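Local structure of vesicular integral-membrane protein VIP36 (Canis lupus familiaris, 2DUR) at residues A[113-118]-A[214-219]. The protein acts as an intracellular lectin of the early secretory pathway, binding high-mannose glycans with the help of calcium and taking part in glycoprotein transport and sorting. Residues are numbered along the deposited sequence; the frame is centred on the assembly and turned at random.
Sequences LDTYPN and LSDNHD. With CA (calcium ion), chain E; MAN (alpha-D-mannopyranose), chain C.
The one direct side-chain contact that is tight is L214 on Y116: methyl CD1 of L214 comes down over one face of the Y116 ring, 3.6 Å from the centroid and 21° off the ring normal, which meets the criteria for a CH-pi contact. The methyl is displaced toward the rim of the ring, and the closest ring atom is CE1 of Y116, 3.4 Å from CD1 of L214. Y116 presents its ring here because CG lies anti to the backbone N (chi1 178°), and the two side chains cross at about a right angle. By contrast, the inner end lacks such direct packing and is joined through water. OG1 of T115 and OD2 of D216 stay 4.4 Å apart, and a single water, also bound to NE2 of H218, links the three side chains; OD2 of D216 accepts a hydrogen bond from this water at 2.7 Å and also forms a salt bridge with R159.

Calcium is bound by the 113-118 side. Both carboxylate oxygens of D114, the carbonyl O of Y116 and OD1 of N118 bind it, together with two waters and D145. In addition, OD2 of D114 accepts from N of Y116, an Asx turn in which the donor sits on the anti side, tilted out of the carboxylate plane. OD1 of N118 on the metal and ND2 on the sugar together fix how the amide is turned; ND2 gives a nearly straight bond (172°) to O4 of mannose at 2.9 Å. Across the sugar, N of L214 donates to O6 of mannose at 3.0 Å, so this mannose residue spans the two segments; D83, H142 and D213 also hydrogen-bond to it. This calcium-binding loop facing a second sugar-binding loop is the carbohydrate site of the legume-like (L-type) lectin beta sandwich.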
ATOM      1  N   LEU A 113       1.937  -2.544   6.038  1.00 16.26           N
ATOM      2  CA  LEU A 113       3.300  -2.924   6.440  1.00 17.06           C
ATOM      3  C   LEU A 113       3.396  -2.439   7.893  1.00 17.05           C
ATOM      4  O   LEU A 113       3.710  -1.269   8.157  1.00 16.88           O
ATOM      5  CB  LEU A 113       4.321  -2.206   5.549  1.00 18.73           C
ATOM      6  CG  LEU A 113       4.456  -2.720   4.112  1.00 19.72           C
ATOM      7  CD1 LEU A 113       3.308  -2.222   3.281  1.00 21.64           C
ATOM      8  CD2 LEU A 113       5.769  -2.221   3.514  1.00 21.62           C
ATOM      9  N   ASP A 114       3.049  -3.331   8.818  1.00 16.09           N
ATOM     10  CA  ASP A 114       2.850  -2.982  10.237  1.00 17.01           C
ATOM     11  C   ASP A 114       4.127  -3.328  11.002  1.00 17.17           C
ATOM     12  O   ASP A 114       4.541  -4.478  11.001  1.00 18.57           O
ATOM     13  CB  ASP A 114       1.645  -3.800  10.761  1.00 16.30           C
ATOM     14  CG  ASP A 114       1.233  -3.431  12.186  1.00 17.35           C
ATOM     15  OD1 ASP A 114       0.120  -3.841  12.627  1.00 16.96           O
ATOM     16  OD2 ASP A 114       2.006  -2.727  12.870  1.00 17.65           O
ATOM     17  N   THR A 115       4.743  -2.342  11.664  1.00 18.18           N
ATOM     18  CA  THR A 115       6.023  -2.543  12.319  1.00 18.30           C
ATOM     19  C   THR A 115       5.951  -2.680  13.841  1.00 19.79           C
ATOM     20  O   THR A 115       6.962  -2.899  14.488  1.00 21.07           O
ATOM     21  CB  THR A 115       6.976  -1.374  12.038  1.00 18.05           C
ATOM     22  OG1 THR A 115       6.378  -0.179  12.535  1.00 19.85           O
ATOM     23  CG2 THR A 115       7.259  -1.195  10.525  1.00 18.37           C
ATOM     24  N   TYR A 116       4.761  -2.532  14.424  1.00 19.48           N
ATOM     25  CA  TYR A 116       4.631  -2.556  15.880  1.00 19.76           C
ATOM     26  C   TYR A 116       3.512  -3.502  16.332  1.00 20.27           C
ATOM     27  O   TYR A 116       2.370  -3.288  15.937  1.00 19.62           O
ATOM     28  CB  TYR A 116       4.342  -1.142  16.402  1.00 20.09           C
ATOM     29  CG  TYR A 116       4.152  -1.114  17.888  1.00 20.23           C
ATOM     30  CD1 TYR A 116       5.204  -1.445  18.749  1.00 22.36           C
ATOM     31  CD2 TYR A 116       2.912  -0.773  18.443  1.00 20.22           C
ATOM     32  CE1 TYR A 116       5.020  -1.433  20.121  1.00 21.99           C
ATOM     33  CE2 TYR A 116       2.728  -0.755  19.826  1.00 21.57           C
ATOM     34  CZ  TYR A 116       3.792  -1.105  20.649  1.00 22.25           C
ATOM     35  OH  TYR A 116       3.624  -1.101  22.020  1.00 22.14           O
ATOM     36  N   PRO A 117       3.830  -4.530  17.157  1.00 21.40           N
ATOM     37  CA  PRO A 117       2.741  -5.411  17.620  1.00 21.19           C
ATOM     38  C   PRO A 117       1.912  -4.770  18.727  1.00 21.01           C
ATOM     39  O   PRO A 117       2.329  -4.758  19.893  1.00 21.15           O
ATOM     40  CB  PRO A 117       3.469  -6.666  18.133  1.00 22.19           C
ATOM     41  CG  PRO A 117       4.872  -6.203  18.459  1.00 22.21           C
ATOM     42  CD  PRO A 117       5.153  -4.958  17.659  1.00 22.15           C
ATOM     43  N   ASN A 118       0.751  -4.223  18.364  1.00 19.71           N
ATOM     44  CA  ASN A 118      -0.162  -3.654  19.360  1.00 19.90           C
ATOM     45  C   ASN A 118      -0.825  -4.755  20.183  1.00 20.49           C
ATOM     46  O   ASN A 118      -1.221  -4.541  21.333  1.00 21.11           O
ATOM     47  CB  ASN A 118      -1.244  -2.852  18.658  1.00 19.09           C
ATOM     48  CG  ASN A 118      -0.710  -1.615  18.006  1.00 18.26           C
ATOM     49  OD1 ASN A 118      -0.230  -1.655  16.870  1.00 17.44           O
ATOM     50  ND2 ASN A 118      -0.791  -0.498  18.709  1.00 17.88           N
ATOM     51  N   LEU A 214       4.930   5.998  19.327  1.00 18.01           N
ATOM     52  CA  LEU A 214       6.176   5.485  18.705  1.00 17.33           C
ATOM     53  C   LEU A 214       6.254   5.970  17.282  1.00 17.59           C
ATOM     54  O   LEU A 214       5.232   6.253  16.653  1.00 17.17           O
ATOM     55  CB  LEU A 214       6.179   3.956  18.750  1.00 16.67           C
ATOM     56  CG  LEU A 214       6.066   3.326  20.143  1.00 17.85           C
ATOM     57  CD1 LEU A 214       5.967   1.817  20.042  1.00 19.17           C
ATOM     58  CD2 LEU A 214       7.257   3.761  21.013  1.00 20.16           C
ATOM     59  N   SER A 215       7.467   6.066  16.749  1.00 17.28           N
ATOM     60  CA  SER A 215       7.618   6.703  15.468  1.00 16.97           C
ATOM     61  C   SER A 215       8.692   6.001  14.622  1.00 16.88           C
ATOM     62  O   SER A 215       9.348   5.059  15.080  1.00 17.74           O
ATOM     63  CB  SER A 215       7.942   8.190  15.643  1.00 17.94           C
ATOM     64  OG  SER A 215       9.222   8.346  16.235  1.00 19.47           O
ATOM     65  N   ASP A 216       8.795   6.470  13.390  1.00 16.65           N
ATOM     66  CA  ASP A 216       9.795   6.039  12.396  1.00 17.12           C
ATOM     67  C   ASP A 216       9.666   6.981  11.212  1.00 17.26           C
ATOM     68  O   ASP A 216       8.612   7.587  10.956  1.00 16.83           O
ATOM     69  CB  ASP A 216       9.510   4.622  11.850  1.00 17.89           C
ATOM     70  CG  ASP A 216      10.371   3.544  12.450  1.00 19.43           C
ATOM     71  OD1 ASP A 216      11.505   3.802  12.947  1.00 20.89           O
ATOM     72  OD2 ASP A 216       9.920   2.377  12.388  1.00 21.23           O
ATOM     73  N   ASN A 217      10.733   7.097  10.437  1.00 16.83           N
ATOM     74  CA  ASN A 217      10.593   7.703   9.133  1.00 16.67           C
ATOM     75  C   ASN A 217       9.928   6.681   8.230  1.00 17.23           C
ATOM     76  O   ASN A 217      10.348   5.532   8.210  1.00 17.97           O
ATOM     77  CB  ASN A 217      11.962   8.007   8.530  1.00 17.67           C
ATOM     78  CG  ASN A 217      12.721   9.054   9.315  1.00 18.56           C
ATOM     79  OD1 ASN A 217      12.352  10.237   9.298  1.00 19.58           O
ATOM     80  ND2 ASN A 217      13.794   8.624   9.996  1.00 21.69           N
ATOM     81  N   HIS A 218       8.887   7.111   7.527  1.00 16.27           N
ATOM     82  CA  HIS A 218       8.213   6.268   6.521  1.00 16.79           C
ATOM     83  C   HIS A 218       8.335   6.969   5.180  1.00 17.01           C
ATOM     84  O   HIS A 218       7.624   7.915   4.905  1.00 17.01           O
ATOM     85  CB  HIS A 218       6.724   6.059   6.917  1.00 16.32           C
ATOM     86  CG  HIS A 218       6.546   5.340   8.215  1.00 17.80           C
ATOM     87  ND1 HIS A 218       6.208   5.987   9.392  1.00 16.78           N
ATOM     88  CD2 HIS A 218       6.599   4.023   8.519  1.00 17.32           C
ATOM     89  CE1 HIS A 218       6.131   5.102  10.371  1.00 17.09           C
ATOM     90  NE2 HIS A 218       6.355   3.901   9.866  1.00 18.54           N
ATOM     91  N   ASP A 219       9.279   6.500   4.340  1.00 16.69           N
ATOM     92  CA  ASP A 219       9.543   7.145   3.051  1.00 17.10           C
ATOM     93  C   ASP A 219       9.054   6.315   1.856  1.00 17.17           C
ATOM     94  O   ASP A 219       9.133   5.091   1.875  1.00 18.49           O
ATOM     95  CB  ASP A 219      11.046   7.368   2.834  1.00 17.41           C
ATOM     96  CG  ASP A 219      11.681   8.246   3.896  1.00 19.54           C
ATOM     97  OD1 ASP A 219      10.941   8.995   4.563  1.00 18.53           O
ATOM     98  OD2 ASP A 219      12.923   8.201   4.038  1.00 21.51           O
TER
HETATM   99 CA    CA E   1       0.416  -2.601  14.789  1.00 17.68          CA
HETATM  100  C1  MAN C   1      -0.225   5.015  20.886  1.00 26.25           C
HETATM  101  C2  MAN C   1      -1.477   4.728  20.062  1.00 24.99           C
HETATM  102  C3  MAN C   1      -1.329   3.406  19.294  1.00 26.26           C
HETATM  103  C4  MAN C   1      -0.001   3.341  18.523  1.00 21.81           C
HETATM  104  C5  MAN C   1       1.113   3.510  19.541  1.00 22.16           C
HETATM  105  C6  MAN C   1       2.495   3.381  18.899  1.00 19.03           C
HETATM  106  O1  MAN C   1      -0.232   4.237  22.080  1.00 22.34           O
HETATM  107  O2  MAN C   1      -1.653   5.774  19.138  1.00 27.50           O
HETATM  108  O3  MAN C   1      -2.437   3.229  18.425  1.00 26.71           O
HETATM  109  O4  MAN C   1       0.162   2.122  17.831  1.00 20.85           O
HETATM  110  O5  MAN C   1       0.946   4.806  20.097  1.00 22.49           O
HETATM  111  O6  MAN C   1       2.735   4.478  18.043  1.00 17.96           O
HETATM  112  O   HOH W   1       7.375   1.954  11.626  1.00 18.98           O
HETATM  113  O   HOH W   2       1.290  -0.367  14.345  1.00 17.18           O
HETATM  114  O   HOH W   3      -1.845  -1.944  14.138  1.00 17.67           O